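Local coordinates for protein putative modification methylase (Thermus thermophilus, PDB 2ZIG) that probably transfers a methyl group from S-adenosyl-L-methionine to the N4 amino group of cytosine in DNA, at residues 229-240 against 252-262. Sequence-based numbering, arbitrary orientation.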
loop_
_atom_site.group_PDB
_atom_site.type_symbol
_atom_site.label_atom_id
_atom_site.label_comp_id
_atom_site.label_asym_id
_atom_site.label_seq_id
_atom_site.Cartn_x
_atom_site.Cartn_y
_atom_site.Cartn_z
ATOM N N VAL B 229 -9.872 0.563 -17.806
ATOM C CA VAL B 229 -11.092 1.017 -18.457
ATOM C C VAL B 229 -12.040 -0.167 -18.661
ATOM O O VAL B 229 -13.218 -0.096 -18.311
ATOM C CB VAL B 229 -10.797 1.669 -19.830
ATOM C CG1 VAL B 229 -12.106 1.936 -20.579
ATOM C CG2 VAL B 229 -10.046 2.975 -19.639
ATOM N N ARG B 230 -11.522 -1.264 -19.210
ATOM C CA ARG B 230 -12.346 -2.446 -19.464
ATOM C C ARG B 230 -12.915 -3.067 -18.199
ATOM O O ARG B 230 -13.993 -3.660 -18.227
ATOM C CB ARG B 230 -11.539 -3.501 -20.221
ATOM C CG ARG B 230 -11.011 -3.016 -21.568
ATOM C CD ARG B 230 -10.294 -4.129 -22.286
ATOM N NE ARG B 230 -11.183 -5.265 -22.508
ATOM C CZ ARG B 230 -10.773 -6.469 -22.879
ATOM N NH1 ARG B 230 -9.476 -6.699 -23.067
ATOM N NH2 ARG B 230 -11.659 -7.440 -23.067
ATOM N N MET B 231 -12.192 -2.926 -17.093
ATOM C CA MET B 231 -12.625 -3.502 -15.825
ATOM C C MET B 231 -13.582 -2.644 -15.012
ATOM O O MET B 231 -14.415 -3.171 -14.287
ATOM C CB MET B 231 -11.422 -3.794 -14.924
ATOM C CG MET B 231 -10.439 -4.820 -15.429
ATOM S SD MET B 231 -8.945 -4.708 -14.412
ATOM C CE MET B 231 -9.565 -5.349 -12.782
ATOM N N PHE B 232 -13.471 -1.329 -15.123
ATOM C CA PHE B 232 -14.306 -0.489 -14.297
ATOM C C PHE B 232 -15.151 0.578 -14.960
ATOM O O PHE B 232 -15.356 1.639 -14.382
ATOM C CB PHE B 232 -13.431 0.120 -13.198
ATOM C CG PHE B 232 -12.730 -0.913 -12.357
ATOM C CD1 PHE B 232 -13.464 -1.758 -11.519
ATOM C CD2 PHE B 232 -11.349 -1.082 -12.441
ATOM C CE1 PHE B 232 -12.831 -2.763 -10.775
ATOM C CE2 PHE B 232 -10.706 -2.085 -11.702
ATOM C CZ PHE B 232 -11.454 -2.927 -10.867
ATOM N N SER B 233 -15.625 0.296 -16.173
ATOM C CA SER B 233 -16.507 1.198 -16.899
ATOM C C SER B 233 -17.174 0.368 -17.982
ATOM O O SER B 233 -16.737 -0.741 -18.268
ATOM C CB SER B 233 -15.735 2.353 -17.546
ATOM O OG SER B 233 -15.056 1.926 -18.712
ATOM N N PHE B 234 -18.236 0.908 -18.574
ATOM C CA PHE B 234 -18.963 0.229 -19.646
ATOM C C PHE B 234 -18.816 1.022 -20.933
ATOM O O PHE B 234 -18.551 2.225 -20.897
ATOM C CB PHE B 234 -20.453 0.130 -19.299
ATOM C CG PHE B 234 -20.752 -0.802 -18.165
ATOM C CD1 PHE B 234 -20.809 -2.175 -18.376
ATOM C CD2 PHE B 234 -20.968 -0.309 -16.880
ATOM C CE1 PHE B 234 -21.079 -3.048 -17.322
ATOM C CE2 PHE B 234 -21.238 -1.173 -15.818
ATOM C CZ PHE B 234 -21.293 -2.546 -16.042
ATOM N N VAL B 235 -18.981 0.353 -22.070
ATOM C CA VAL B 235 -18.904 1.041 -23.351
ATOM C C VAL B 235 -19.865 2.229 -23.239
ATOM O O VAL B 235 -20.955 2.097 -22.685
ATOM C CB VAL B 235 -19.358 0.120 -24.511
ATOM C CG1 VAL B 235 -19.368 0.883 -25.811
ATOM C CG2 VAL B 235 -18.424 -1.071 -24.620
ATOM N N GLY B 236 -19.459 3.391 -23.734
ATOM C CA GLY B 236 -20.323 4.555 -23.645
ATOM C C GLY B 236 -20.110 5.422 -22.409
ATOM O O GLY B 236 -20.457 6.604 -22.427
ATOM N N ASP B 237 -19.552 4.853 -21.336
ATOM C CA ASP B 237 -19.293 5.618 -20.112
ATOM C C ASP B 237 -18.269 6.727 -20.340
ATOM O O ASP B 237 -17.548 6.732 -21.343
ATOM C CB ASP B 237 -18.744 4.725 -18.995
ATOM C CG ASP B 237 -19.782 3.793 -18.410
ATOM O OD1 ASP B 237 -20.989 3.960 -18.695
ATOM O OD2 ASP B 237 -19.378 2.892 -17.644
ATOM N N VAL B 238 -18.204 7.655 -19.390
ATOM C CA VAL B 238 -17.269 8.771 -19.437
ATOM C C VAL B 238 -16.074 8.444 -18.538
ATOM O O VAL B 238 -16.240 8.184 -17.342
ATOM C CB VAL B 238 -17.918 10.083 -18.924
ATOM C CG1 VAL B 238 -16.900 11.221 -18.975
ATOM C CG2 VAL B 238 -19.151 10.427 -19.766
ATOM N N VAL B 239 -14.883 8.448 -19.124
ATOM C CA VAL B 239 -13.656 8.160 -18.390
ATOM C C VAL B 239 -12.865 9.453 -18.276
ATOM O O VAL B 239 -12.569 10.103 -19.282
ATOM C CB VAL B 239 -12.797 7.096 -19.119
ATOM C CG1 VAL B 239 -11.476 6.881 -18.373
ATOM C CG2 VAL B 239 -13.562 5.783 -19.212
ATOM N N LEU B 240 -12.522 9.823 -17.048
ATOM C CA LEU B 240 -11.795 11.058 -16.809
ATOM C C LEU B 240 -10.408 10.899 -16.215
ATOM O O LEU B 240 -10.193 10.064 -15.344
ATOM C CB LEU B 240 -12.605 11.959 -15.878
ATOM C CG LEU B 240 -11.826 13.133 -15.271
ATOM C CD1 LEU B 240 -11.417 14.104 -16.371
ATOM C CD2 LEU B 240 -12.676 13.834 -14.243
ATOM N N ALA B 252 -6.663 5.152 -24.065
ATOM C CA ALA B 252 -7.152 3.847 -23.629
ATOM C C ALA B 252 -8.675 3.856 -23.635
ATOM O O ALA B 252 -9.308 2.902 -24.063
ATOM C CB ALA B 252 -6.642 3.529 -22.229
ATOM N N ALA B 253 -9.261 4.943 -23.160
ATOM C CA ALA B 253 -10.716 5.065 -23.114
ATOM C C ALA B 253 -11.335 5.028 -24.516
ATOM O O ALA B 253 -12.235 4.235 -24.792
ATOM C CB ALA B 253 -11.097 6.359 -22.412
ATOM N N ALA B 254 -10.842 5.880 -25.404
ATOM C CA ALA B 254 -11.369 5.942 -26.760
ATOM C C ALA B 254 -11.180 4.651 -27.556
ATOM O O ALA B 254 -12.048 4.266 -28.338
ATOM C CB ALA B 254 -10.744 7.103 -27.501
ATOM N N ARG B 255 -10.051 3.977 -27.366
ATOM C CA ARG B 255 -9.808 2.736 -28.103
ATOM C C ARG B 255 -10.809 1.662 -27.712
ATOM O O ARG B 255 -11.033 0.723 -28.467
ATOM C CB ARG B 255 -8.390 2.223 -27.855
ATOM C CG ARG B 255 -7.297 3.055 -28.501
ATOM C CD ARG B 255 -5.941 2.648 -27.950
ATOM N NE ARG B 255 -5.610 1.260 -28.249
ATOM C CZ ARG B 255 -5.140 0.849 -29.421
ATOM N NH1 ARG B 255 -4.859 -0.435 -29.625
ATOM N NH2 ARG B 255 -4.941 1.730 -30.392
ATOM N N TRP B 256 -11.420 1.811 -26.540
ATOM C CA TRP B 256 -12.397 0.833 -26.066
ATOM C C TRP B 256 -13.850 1.295 -26.011
ATOM O O TRP B 256 -14.635 0.809 -25.207
ATOM C CB TRP B 256 -11.961 0.282 -24.705
ATOM C CG TRP B 256 -10.815 -0.629 -24.878
ATOM C CD1 TRP B 256 -9.494 -0.284 -24.945
ATOM C CD2 TRP B 256 -10.883 -2.014 -25.233
ATOM N NE1 TRP B 256 -8.741 -1.364 -25.336
ATOM C CE2 TRP B 256 -9.568 -2.437 -25.522
ATOM C CE3 TRP B 256 -11.930 -2.935 -25.340
ATOM C CZ2 TRP B 256 -9.273 -3.743 -25.916
ATOM C CZ3 TRP B 256 -11.636 -4.237 -25.730
ATOM C CH2 TRP B 256 -10.317 -4.625 -26.015
ATOM N N GLY B 257 -14.213 2.232 -26.877
ATOM C CA GLY B 257 -15.590 2.687 -26.900
ATOM C C GLY B 257 -16.108 3.458 -25.696
ATOM O O GLY B 257 -17.311 3.471 -25.452
ATOM N N ARG B 258 -15.216 4.082 -24.932
ATOM C CA ARG B 258 -15.632 4.905 -23.796
ATOM C C ARG B 258 -15.376 6.355 -24.201
ATOM O O ARG B 258 -14.520 6.616 -25.044
ATOM C CB ARG B 258 -14.815 4.595 -22.536
ATOM C CG ARG B 258 -15.339 3.441 -21.708
ATOM C CD ARG B 258 -15.152 2.116 -22.412
ATOM N NE ARG B 258 -15.409 1.002 -21.510
ATOM C CZ ARG B 258 -15.441 -0.271 -21.888
ATOM N NH1 ARG B 258 -15.236 -0.589 -23.161
ATOM N NH2 ARG B 258 -15.666 -1.224 -20.991
ATOM N N ARG B 259 -16.114 7.289 -23.608
ATOM C CA ARG B 259 -15.936 8.711 -23.910
ATOM C C ARG B 259 -14.789 9.273 -23.055
ATOM O O ARG B 259 -14.812 9.183 -21.823
ATOM C CB ARG B 259 -17.234 9.468 -23.615
ATOM C CG ARG B 259 -18.443 8.923 -24.375
ATOM C CD ARG B 259 -19.760 9.367 -23.749
ATOM N NE ARG B 259 -20.068 10.767 -24.016
ATOM C CZ ARG B 259 -21.018 11.459 -23.389
ATOM N NH1 ARG B 259 -21.760 10.885 -22.446
ATOM N NH2 ARG B 259 -21.231 12.729 -23.712
ATOM N N ALA B 260 -13.792 9.854 -23.706
ATOM C CA ALA B 260 -12.655 10.396 -22.987
ATOM C C ALA B 260 -12.861 11.833 -22.552
ATOM O O ALA B 260 -13.350 12.667 -23.312
ATOM C CB ALA B 260 -11.393 10.295 -23.841
ATOM N N LEU B 261 -12.482 12.105 -21.311
ATOM C CA LEU B 261 -12.566 13.436 -20.733
ATOM C C LEU B 261 -11.273 13.628 -19.950
ATOM O O LEU B 261 -10.879 12.758 -19.167
ATOM C CB LEU B 261 -13.762 13.549 -19.784
ATOM C CG LEU B 261 -14.008 14.929 -19.166
ATOM C CD1 LEU B 261 -14.264 15.917 -20.294
ATOM C CD2 LEU B 261 -15.193 14.899 -18.192
ATOM N N GLY B 262 -10.605 14.756 -20.166
ATOM C CA GLY B 262 -9.373 15.001 -19.446
ATOM C C GLY B 262 -9.048 16.452 -19.163
ATOM O O GLY B 262 -9.651 17.372 -19.724
HETATM O O HOH W 1 -15.300 -4.084 -20.500
#
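Strands 238-241 and 259-264, with helix 248-255 between them, form a beta-alpha-beta unit of the Rossmann-like methyltransferase sheet, and here the two strands pair in parallel. Val239 bonds to both sides of Ala260: its N donates to Arg259 O (2.8 Å) and its O accepts from Leu261 N. Asp237 O takes Arg259 N before them, and Gly236 N, in the type II turn 234-237, reaches Gly257 O at 2.8 Å. Gly257, at positive phi, closes a Schellman motif that ends the helix. On one face of the sheet Val238 CG1 lies against Leu261 CB (4.0 Å); on the other, Val239 CB meets Ala253 CB of the connecting helix (3.8 Å).

A bend at chi2 (70°) turns the Arg258 side chain along the loop 233-235, with one face of its guanidinium against Val235 N. It grips Ser233 side-on, NE to OG and NH2 to the carbonyl O, both at 3.0 Å, while NH1 comes very close to Trp256 O (2.5 Å, too short to be taken at face value). A water at the guanidinium edge links NH2 to Arg230 O; the two Ser233 bonds and this water together would hold the group's rotation. Ser233 OG in turn donates to Val229 O, tying the loop back to helix 222-232. Farther out, the Arg230 guanidinium stacks flat on the Trp256 indole, planes 2° apart, with CD 3.5 Å from the six-membered-ring centroid.

Strand 41-46 flanks 238-241 on its other edge, strand 22-26 flanks 259-264, and helix 184-190 packs on the turn; Thr248 and Glu264, which bind S-adenosyl-L-methionine, belong to the same unit.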